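Local coordinates for peroxisomal membrane protein PEX15 (Saccharomyces cerevisiae, PDB 5VXV) that recruits the AAA-ATPase partners PEX1 and PEX6 to the peroxisomal membrane as a docking factor, this mostly helical part being probably its cytoplasmic domain, at residues Thr110-Thr113 with Glu114-Glu117; Ser182-Leu185 with Lys186-Leu190; Lys90-Val93 with Ile94-Phe97. All blocks are in the same frame, centred on the assembly; numbering follows the deposited sequence.

Interaction 1 of 3, residues Thr110-Thr113 with Glu114-Glu117; sequences TDHT and EQEE
Asp111 O receives the amide of Gln115 at 2.9 Å, almost in line with the carbonyl (C=O...N angle 162°), and this bond starts the i to i+4 series at the beginning of helix 112-136. Two more follow in step: Glu116 N reaches His112 O at 2.9 Å, and Glu117 N reaches Thr113 O at 3.1 Å. Asp111 itself is the N-cap. Its CG stands anti to the backbone N, which brings OD1 back over the first turn to accept from Thr113 N at 3.1 Å; the donor comes from above the carboxylate plane. The negative carboxylate at this end would probably also suit the helix dipole.

Next to the cap, His112 and Glu116, four residues later, run side by side and point the same way. With CG anti to the carbonyl carbon (chi1 -82°), Glu116 lays that carbon over one face of the imidazole, 4.0 Å from the ring centroid, a CH-pi contact; the bend at the next torsion then turns the carboxylate. Ring and carboxylate planes are inclined by 44°. Water 1 donates to Glu116 OE2 and lies in the ring plane at the His112 edge, in a weak, long contact with NE2. OE2 is also hydrogen-bonded to His162 ND1. Gln115 extends back along the helix start, its NE2 donating to Ile105 O of helix 91-108, while its OE1 lies 3.6 Å from His112 CA.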
ATOM      1  N   THR A 110      15.592  11.037   1.665  1.00 39.35           N
ATOM      2  CA  THR A 110      15.795  12.408   2.115  1.00 43.20           C
ATOM      3  C   THR A 110      15.745  13.423   0.982  1.00 44.03           C
ATOM      4  O   THR A 110      15.289  14.551   1.195  1.00 48.56           O
ATOM      5  CB  THR A 110      17.145  12.541   2.829  1.00 44.39           C
ATOM      6  OG1 THR A 110      18.208  12.376   1.883  1.00 46.62           O
ATOM      7  CG2 THR A 110      17.282  11.493   3.926  1.00 41.83           C
ATOM      8  N   ASP A 111      16.195  13.049  -0.214  1.00 37.82           N
ATOM      9  CA  ASP A 111      16.257  13.977  -1.337  1.00 33.84           C
ATOM     10  C   ASP A 111      14.888  14.069  -2.003  1.00 28.44           C
ATOM     11  O   ASP A 111      14.369  13.069  -2.510  1.00 25.06           O
ATOM     12  CB  ASP A 111      17.319  13.524  -2.335  1.00 38.26           C
ATOM     13  CG  ASP A 111      17.447  14.463  -3.519  1.00 45.02           C
ATOM     14  OD1 ASP A 111      16.906  15.586  -3.452  1.00 46.67           O
ATOM     15  OD2 ASP A 111      18.097  14.078  -4.514  1.00 48.39           O
ATOM     16  N   HIS A 112      14.306  15.271  -2.000  1.00 31.53           N
ATOM     17  CA  HIS A 112      12.985  15.457  -2.590  1.00 29.99           C
ATOM     18  C   HIS A 112      12.973  15.092  -4.069  1.00 26.82           C
ATOM     19  O   HIS A 112      11.960  14.602  -4.579  1.00 23.80           O
ATOM     20  CB  HIS A 112      12.525  16.902  -2.401  1.00 33.62           C
ATOM     21  CG  HIS A 112      11.236  17.219  -3.092  1.00 33.48           C
ATOM     22  ND1 HIS A 112      11.182  17.900  -4.289  1.00 33.36           N
ATOM     23  CD2 HIS A 112       9.953  16.944  -2.756  1.00 34.59           C
ATOM     24  CE1 HIS A 112       9.920  18.033  -4.660  1.00 35.00           C
ATOM     25  NE2 HIS A 112       9.155  17.462  -3.747  1.00 35.52           N
ATOM     26  N   THR A 113      14.080  15.330  -4.775  1.00 29.04           N
ATOM     27  CA  THR A 113      14.151  14.943  -6.180  1.00 29.60           C
ATOM     28  C   THR A 113      14.031  13.432  -6.335  1.00 28.11           C
ATOM     29  O   THR A 113      13.332  12.944  -7.232  1.00 24.28           O
ATOM     30  CB  THR A 113      15.456  15.452  -6.796  1.00 32.50           C
ATOM     31  OG1 THR A 113      15.540  16.873  -6.633  1.00 33.52           O
ATOM     32  CG2 THR A 113      15.531  15.114  -8.282  1.00 32.23           C
ATOM     33  N   GLU A 114      14.696  12.671  -5.462  1.00 27.10           N
ATOM     34  CA  GLU A 114      14.600  11.217  -5.528  1.00 24.86           C
ATOM     35  C   GLU A 114      13.230  10.734  -5.069  1.00 22.32           C
ATOM     36  O   GLU A 114      12.700   9.754  -5.607  1.00 21.28           O
ATOM     37  CB  GLU A 114      15.700  10.576  -4.686  1.00 27.93           C
ATOM     38  CG  GLU A 114      15.752   9.059  -4.802  1.00 31.69           C
ATOM     39  CD  GLU A 114      16.859   8.445  -3.968  1.00 38.42           C
ATOM     40  OE1 GLU A 114      17.544   9.195  -3.240  1.00 39.97           O
ATOM     41  OE2 GLU A 114      17.044   7.213  -4.041  1.00 41.85           O
ATOM     42  N   GLN A 115      12.644  11.397  -4.070  1.00 22.18           N
ATOM     43  CA  GLN A 115      11.290  11.054  -3.652  1.00 21.09           C
ATOM     44  C   GLN A 115      10.313  11.212  -4.808  1.00 19.76           C
ATOM     45  O   GLN A 115       9.475  10.339  -5.055  1.00 18.58           O
ATOM     46  CB  GLN A 115      10.862  11.928  -2.472  1.00 25.16           C
ATOM     47  CG  GLN A 115      11.511  11.563  -1.152  1.00 28.71           C
ATOM     48  CD  GLN A 115      11.039  12.451  -0.019  1.00 30.51           C
ATOM     49  OE1 GLN A 115      11.106  13.677  -0.108  1.00 30.46           O
ATOM     50  NE2 GLN A 115      10.542  11.836   1.049  1.00 29.95           N
ATOM     51  N   GLU A 116      10.406  12.331  -5.529  1.00 20.46           N
ATOM     52  CA  GLU A 116       9.543  12.537  -6.685  1.00 20.15           C
ATOM     53  C   GLU A 116       9.759  11.449  -7.727  1.00 19.26           C
ATOM     54  O   GLU A 116       8.796  10.911  -8.284  1.00 18.20           O
ATOM     55  CB  GLU A 116       9.802  13.920  -7.286  1.00 20.87           C
ATOM     56  CG  GLU A 116       9.072  15.044  -6.567  1.00 21.88           C
ATOM     57  CD  GLU A 116       7.578  15.013  -6.812  1.00 25.12           C
ATOM     58  OE1 GLU A 116       7.171  14.724  -7.957  1.00 23.85           O
ATOM     59  OE2 GLU A 116       6.808  15.265  -5.861  1.00 26.03           O
ATOM     60  N   GLU A 117      11.019  11.102  -7.990  1.00 20.22           N
ATOM     61  CA  GLU A 117      11.322  10.069  -8.974  1.00 20.83           C
ATOM     62  C   GLU A 117      10.624   8.760  -8.626  1.00 18.83           C
ATOM     63  O   GLU A 117       9.973   8.143  -9.477  1.00 18.28           O
ATOM     64  CB  GLU A 117      12.836   9.874  -9.060  1.00 26.27           C
ATOM     65  CG  GLU A 117      13.297   8.976 -10.193  1.00 28.52           C
ATOM     66  CD  GLU A 117      14.805   8.832 -10.234  1.00 29.38           C
ATOM     67  OE1 GLU A 117      15.505   9.868 -10.230  1.00 31.04           O
ATOM     68  OE2 GLU A 117      15.290   7.682 -10.260  1.00 29.42           O
TER
HETATM   69  O   HOH W   1       5.936  17.836  -4.889  1.00 35.42           O

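Interaction 2 of 3, residues Ser182-Leu185 with Lys186-Leu190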
ATOM      1  N   SER A 182     -14.035   4.906 -14.128  1.00 17.06           N
ATOM      2  CA  SER A 182     -15.296   5.480 -13.666  1.00 17.03           C
ATOM      3  C   SER A 182     -16.476   4.560 -13.953  1.00 17.87           C
ATOM      4  O   SER A 182     -17.299   4.348 -13.046  1.00 16.18           O
ATOM      5  CB  SER A 182     -15.499   6.866 -14.285  1.00 18.57           C
ATOM      6  OG  SER A 182     -16.758   7.405 -13.913  1.00 21.39           O
ATOM      7  N   PRO A 183     -16.625   3.986 -15.153  1.00 20.41           N
ATOM      8  CA  PRO A 183     -17.718   3.018 -15.360  1.00 23.63           C
ATOM      9  C   PRO A 183     -17.730   1.890 -14.340  1.00 22.12           C
ATOM     10  O   PRO A 183     -18.796   1.543 -13.817  1.00 22.28           O
ATOM     11  CB  PRO A 183     -17.455   2.504 -16.782  1.00 25.92           C
ATOM     12  CG  PRO A 183     -16.707   3.592 -17.451  1.00 25.38           C
ATOM     13  CD  PRO A 183     -15.874   4.247 -16.394  1.00 22.29           C
ATOM     14  N   THR A 184     -16.569   1.297 -14.052  1.00 21.21           N
ATOM     15  CA  THR A 184     -16.501   0.245 -13.042  1.00 22.47           C
ATOM     16  C   THR A 184     -16.934   0.769 -11.679  1.00 19.64           C
ATOM     17  O   THR A 184     -17.798   0.180 -11.020  1.00 19.91           O
ATOM     18  CB  THR A 184     -15.078  -0.325 -12.970  1.00 25.69           C
ATOM     19  OG1 THR A 184     -14.804  -1.083 -14.154  1.00 30.25           O
ATOM     20  CG2 THR A 184     -14.897  -1.226 -11.746  1.00 26.28           C
ATOM     21  N   LEU A 185     -16.343   1.883 -11.240  1.00 17.46           N
ATOM     22  CA  LEU A 185     -16.579   2.356  -9.880  1.00 15.54           C
ATOM     23  C   LEU A 185     -17.997   2.884  -9.693  1.00 16.33           C
ATOM     24  O   LEU A 185     -18.530   2.829  -8.578  1.00 15.78           O
ATOM     25  CB  LEU A 185     -15.554   3.433  -9.518  1.00 13.90           C
ATOM     26  CG  LEU A 185     -14.081   3.011  -9.557  1.00 14.46           C
ATOM     27  CD1 LEU A 185     -13.194   4.136  -9.049  1.00 14.89           C
ATOM     28  CD2 LEU A 185     -13.830   1.740  -8.751  1.00 16.50           C
ATOM     29  N   LYS A 186     -18.624   3.396 -10.755  1.00 16.60           N
ATOM     30  CA  LYS A 186     -20.011   3.842 -10.656  1.00 18.35           C
ATOM     31  C   LYS A 186     -20.999   2.685 -10.621  1.00 18.06           C
ATOM     32  O   LYS A 186     -22.121   2.863 -10.133  1.00 19.76           O
ATOM     33  CB  LYS A 186     -20.374   4.756 -11.831  1.00 20.97           C
ATOM     34  CG  LYS A 186     -19.733   6.133 -11.785  1.00 23.55           C
ATOM     35  CD  LYS A 186     -20.298   7.043 -12.873  1.00 28.41           C
ATOM     36  CE  LYS A 186     -21.703   7.529 -12.534  1.00 35.67           C
ATOM     37  NZ  LYS A 186     -22.209   8.524 -13.521  1.00 40.63           N
ATOM     38  N   GLY A 187     -20.618   1.516 -11.131  1.00 19.10           N
ATOM     39  CA  GLY A 187     -21.499   0.373 -11.206  1.00 21.01           C
ATOM     40  C   GLY A 187     -21.375  -0.609 -10.066  1.00 20.28           C
ATOM     41  O   GLY A 187     -22.115  -1.597 -10.037  1.00 22.73           O
ATOM     42  N   LEU A 188     -20.461  -0.372  -9.129  1.00 17.80           N
ATOM     43  CA  LEU A 188     -20.262  -1.223  -7.966  1.00 17.36           C
ATOM     44  C   LEU A 188     -20.647  -0.448  -6.716  1.00 16.91           C
ATOM     45  O   LEU A 188     -20.324   0.737  -6.588  1.00 18.04           O
ATOM     46  CB  LEU A 188     -18.809  -1.689  -7.875  1.00 19.06           C
ATOM     47  CG  LEU A 188     -18.314  -2.508  -9.067  1.00 24.29           C
ATOM     48  CD1 LEU A 188     -16.801  -2.616  -9.035  1.00 26.16           C
ATOM     49  CD2 LEU A 188     -18.954  -3.886  -9.071  1.00 28.28           C
ATOM     50  N   TYR A 189     -21.331  -1.118  -5.791  1.00 17.70           N
ATOM     51  CA  TYR A 189     -21.995  -0.442  -4.686  1.00 18.47           C
ATOM     52  C   TYR A 189     -21.471  -0.928  -3.345  1.00 19.36           C
ATOM     53  O   TYR A 189     -21.365  -2.136  -3.106  1.00 19.82           O
ATOM     54  CB  TYR A 189     -23.507  -0.640  -4.776  1.00 20.17           C
ATOM     55  CG  TYR A 189     -24.087   0.084  -5.961  1.00 22.68           C
ATOM     56  CD1 TYR A 189     -24.426   1.426  -5.874  1.00 23.04           C
ATOM     57  CD2 TYR A 189     -24.262  -0.559  -7.177  1.00 25.94           C
ATOM     58  CE1 TYR A 189     -24.944   2.102  -6.958  1.00 24.06           C
ATOM     59  CE2 TYR A 189     -24.779   0.110  -8.268  1.00 28.28           C
ATOM     60  CZ  TYR A 189     -25.116   1.441  -8.153  1.00 28.85           C
ATOM     61  OH  TYR A 189     -25.632   2.113  -9.235  1.00 33.18           O
ATOM     62  N   LEU A 190     -21.143   0.033  -2.480  1.00 17.80           N
ATOM     63  CA  LEU A 190     -20.846  -0.250  -1.083  1.00 19.91           C
ATOM     64  C   LEU A 190     -22.120  -0.397  -0.266  1.00 21.70           C
ATOM     65  O   LEU A 190     -22.146  -1.148   0.714  1.00 22.34           O
ATOM     66  CB  LEU A 190     -19.974   0.869  -0.515  1.00 20.18           C
ATOM     67  CG  LEU A 190     -18.566   0.915  -1.106  1.00 24.11           C
ATOM     68  CD1 LEU A 190     -18.020   2.331  -1.144  1.00 25.65           C
ATOM     69  CD2 LEU A 190     -17.645   0.009  -0.306  1.00 25.03           C
TER
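Thr184 and Leu188 lie side by side, pointing the same way, where helix 181-187 gives way to loop, and their methyls meet at 3.6 Å between CG2 and CD1. The threonine torsion (chi1 -70°) sets CG2 anti to the backbone N, on the side where Leu188 arrives, and places OG1 beside that N, where it bonds Lys180 O one turn earlier. Leu188 has its own CG anti to the carbonyl carbon, and the branch also comes down on the backbone: CG is 3.4 Å from Thr184 O.

Lys186 uses its aliphatic part. CB and CG each lie 3.3 Å from Ser182 O, and CD passes 3.7 Å from Ser182 OG before the bend at chi3 (75°) carries the amine away from this turn. The serine hydroxyl is hydrogen-bonded to Glu197 OE2, and its contact with the CD methylene is a van der Waals one.

Beneath these side chains the helix is ending. Lys186 N still makes a straight i to i+4 bond to Ser182 O at 2.8 Å, but Gly187 N divides itself between Thr184 O at 3.1 Å, an i to i+3 bond met from above the carbonyl plane, and a weak bond to Pro183 O.

Leu185 and Leu188 both touch Ile196 of helix 196-217, with backbone hydrogen bonds between Leu185 and Glu197 and between Leu188 and Ile196; Leu185 also packs on Tyr171 of helix 168-177 and on Leu146 of helix 143-161.

Interaction 3 of 3, residues Lys90-Val93 with Ile94-Phe97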
ATOM      1  N   LYS A  90      -6.474 -11.399  -2.939  1.00 17.43           N
ATOM      2  CA  LYS A  90      -6.067 -10.809  -1.664  1.00 16.90           C
ATOM      3  C   LYS A  90      -5.697  -9.344  -1.890  1.00 15.34           C
ATOM      4  O   LYS A  90      -4.540  -8.937  -1.736  1.00 15.40           O
ATOM      5  CB  LYS A  90      -4.907 -11.606  -1.044  1.00 18.25           C
ATOM      6  CG  LYS A  90      -5.333 -12.974  -0.516  1.00 20.80           C
ATOM      7  CD  LYS A  90      -4.188 -13.737   0.148  1.00 24.34           C
ATOM      8  CE  LYS A  90      -3.582 -12.961   1.302  1.00 25.45           C
ATOM      9  NZ  LYS A  90      -2.690 -13.801   2.155  1.00 26.10           N
ATOM     10  N   LEU A  91      -6.703  -8.540  -2.237  1.00 15.15           N
ATOM     11  CA  LEU A  91      -6.454  -7.136  -2.537  1.00 14.08           C
ATOM     12  C   LEU A  91      -6.039  -6.350  -1.297  1.00 14.89           C
ATOM     13  O   LEU A  91      -5.266  -5.394  -1.405  1.00 15.21           O
ATOM     14  CB  LEU A  91      -7.699  -6.521  -3.171  1.00 14.67           C
ATOM     15  CG  LEU A  91      -7.585  -5.080  -3.669  1.00 14.88           C
ATOM     16  CD1 LEU A  91      -6.425  -4.918  -4.641  1.00 14.97           C
ATOM     17  CD2 LEU A  91      -8.888  -4.671  -4.328  1.00 14.50           C
ATOM     18  N   LEU A  92      -6.531  -6.730  -0.114  1.00 15.28           N
ATOM     19  CA  LEU A  92      -6.151  -5.997   1.091  1.00 15.21           C
ATOM     20  C   LEU A  92      -4.660  -6.138   1.381  1.00 13.79           C
ATOM     21  O   LEU A  92      -4.044  -5.211   1.917  1.00 13.98           O
ATOM     22  CB  LEU A  92      -6.983  -6.470   2.287  1.00 16.32           C
ATOM     23  CG  LEU A  92      -8.498  -6.254   2.199  1.00 18.73           C
ATOM     24  CD1 LEU A  92      -9.182  -6.639   3.507  1.00 19.87           C
ATOM     25  CD2 LEU A  92      -8.838  -4.813   1.833  1.00 20.45           C
ATOM     26  N   VAL A  93      -4.063  -7.277   1.026  1.00 14.12           N
ATOM     27  CA  VAL A  93      -2.623  -7.443   1.201  1.00 13.74           C
ATOM     28  C   VAL A  93      -1.862  -6.645   0.153  1.00 14.11           C
ATOM     29  O   VAL A  93      -0.807  -6.066   0.438  1.00 14.93           O
ATOM     30  CB  VAL A  93      -2.252  -8.936   1.159  1.00 15.39           C
ATOM     31  CG1 VAL A  93      -0.745  -9.117   1.245  1.00 14.67           C
ATOM     32  CG2 VAL A  93      -2.941  -9.669   2.296  1.00 16.20           C
ATOM     33  N   ILE A  94      -2.372  -6.619  -1.081  1.00 13.49           N
ATOM     34  CA  ILE A  94      -1.814  -5.740  -2.106  1.00 13.26           C
ATOM     35  C   ILE A  94      -1.792  -4.305  -1.602  1.00 11.46           C
ATOM     36  O   ILE A  94      -0.804  -3.581  -1.778  1.00 12.55           O
ATOM     37  CB  ILE A  94      -2.619  -5.884  -3.414  1.00 13.90           C
ATOM     38  CG1 ILE A  94      -2.324  -7.244  -4.053  1.00 13.47           C
ATOM     39  CG2 ILE A  94      -2.293  -4.757  -4.396  1.00 14.58           C
ATOM     40  CD1 ILE A  94      -3.338  -7.681  -5.086  1.00 14.63           C
ATOM     41  N   ASN A  95      -2.872  -3.879  -0.943  1.00 12.11           N
ATOM     42  CA  ASN A  95      -2.926  -2.522  -0.411  1.00 12.43           C
ATOM     43  C   ASN A  95      -1.889  -2.315   0.687  1.00 12.58           C
ATOM     44  O   ASN A  95      -1.240  -1.264   0.743  1.00 12.78           O
ATOM     45  CB  ASN A  95      -4.333  -2.222   0.105  1.00 14.14           C
ATOM     46  CG  ASN A  95      -5.351  -2.113  -1.017  1.00 14.53           C
ATOM     47  OD1 ASN A  95      -4.988  -1.978  -2.185  1.00 14.27           O
ATOM     48  ND2 ASN A  95      -6.630  -2.169  -0.667  1.00 14.52           N
ATOM     49  N   LYS A  96      -1.720  -3.303   1.573  1.00 14.61           N
ATOM     50  CA  LYS A  96      -0.664  -3.213   2.578  1.00 13.64           C
ATOM     51  C   LYS A  96       0.704  -3.066   1.923  1.00 13.39           C
ATOM     52  O   LYS A  96       1.525  -2.252   2.360  1.00 13.99           O
ATOM     53  CB  LYS A  96      -0.681  -4.442   3.490  1.00 12.90           C
ATOM     54  CG  LYS A  96      -1.869  -4.520   4.437  1.00 12.88           C
ATOM     55  CD  LYS A  96      -1.719  -5.661   5.434  1.00 14.25           C
ATOM     56  CE  LYS A  96      -2.931  -5.748   6.348  1.00 15.68           C
ATOM     57  NZ  LYS A  96      -2.793  -6.799   7.402  1.00 15.57           N
ATOM     58  N   PHE A  97       0.970  -3.851   0.875  1.00 12.65           N
ATOM     59  CA  PHE A  97       2.253  -3.764   0.189  1.00 13.13           C
ATOM     60  C   PHE A  97       2.488  -2.361  -0.359  1.00 13.88           C
ATOM     61  O   PHE A  97       3.567  -1.784  -0.176  1.00 13.39           O
ATOM     62  CB  PHE A  97       2.317  -4.800  -0.934  1.00 14.87           C
ATOM     63  CG  PHE A  97       3.554  -4.699  -1.777  1.00 17.22           C
ATOM     64  CD1 PHE A  97       4.723  -5.340  -1.399  1.00 20.09           C
ATOM     65  CD2 PHE A  97       3.551  -3.952  -2.944  1.00 18.17           C
ATOM     66  CE1 PHE A  97       5.863  -5.237  -2.173  1.00 19.96           C
ATOM     67  CE2 PHE A  97       4.689  -3.848  -3.721  1.00 20.21           C
ATOM     68  CZ  PHE A  97       5.845  -4.491  -3.334  1.00 19.80           C
TER
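The first two turns of helix 91-108, in a predominantly alpha-helical domain, hold this contact, with Lys90 at the N-cap position and Leu91, Ile94 and Phe97 among the residues turned into the protein. Ile94 N bonds Lys90 O in the carbonyl plane at 3.2 Å, the opening i to i+4 bond; Asn95 N to Leu91 O, Lys96 N to Leu92 O and Phe97 N to Val93 O continue it.

Leu91 and Ile94 are set aslant to each other. Leu91 has CG anti to its N (chi1 -175°), and the second torsion of 55° turns CD1 forward along the helix, where it lies 4.1 Å from Ile94 CB and as far from Ile94 CG2. Ile94 sends its other branch back toward the helix start: CG1, anti to the carbonyl carbon, rests 3.6 Å from Lys90 O, and CD1 follows it to the same oxygen. One branch thus meets the leucine methyl while the other covers a backbone carbonyl. Phe129 of helix 112-136 touches both residues, and Ile84 of helix 75-86 meets Ile94. Replacing Ile94 with an alanine would probably open a gap between Leu91, Phe129 and Ile84, since both the CG2 methyl and the CG1-CD1 branch would be missing.

Val93 touches Asp43 of helix 39-51, the residue whose carboxylate forms a salt bridge with Lys90 NZ, while Lys96 NZ bonds Ser47 OG of that same helix. Asn95 is buried, and its amide nitrogen is satisfied by two acceptors of helix 143-161, Glu148 OE1 and Gly145 O. Its amide carbon CG stands over the backbone of the preceding turn, 3.3 Å from Leu91 O.

In the fold
All three contacts are local turns at helix ends: interactions 3 and 1 begin the consecutive helices 91-108 and 112-136, whereas interaction 2 lies at the C-terminal part of helix 181-187. None touches another. Nearest atoms are about 14 Å apart between interactions 1 and 3, about 9 Å between 2 and 3, and about 23 Å between 1 and 2. The links are made by the intervening helices: helix 112-136, started by interaction 1, supplies Phe129 and Tyr133 to the Leu91 side of interaction 3, and helix 143-161 packs against both interactions 2 and 3. The centre of interaction 3 lies about 7 Å from the chain centre; those of 1 and 2 lie about 19 and 21 Å away.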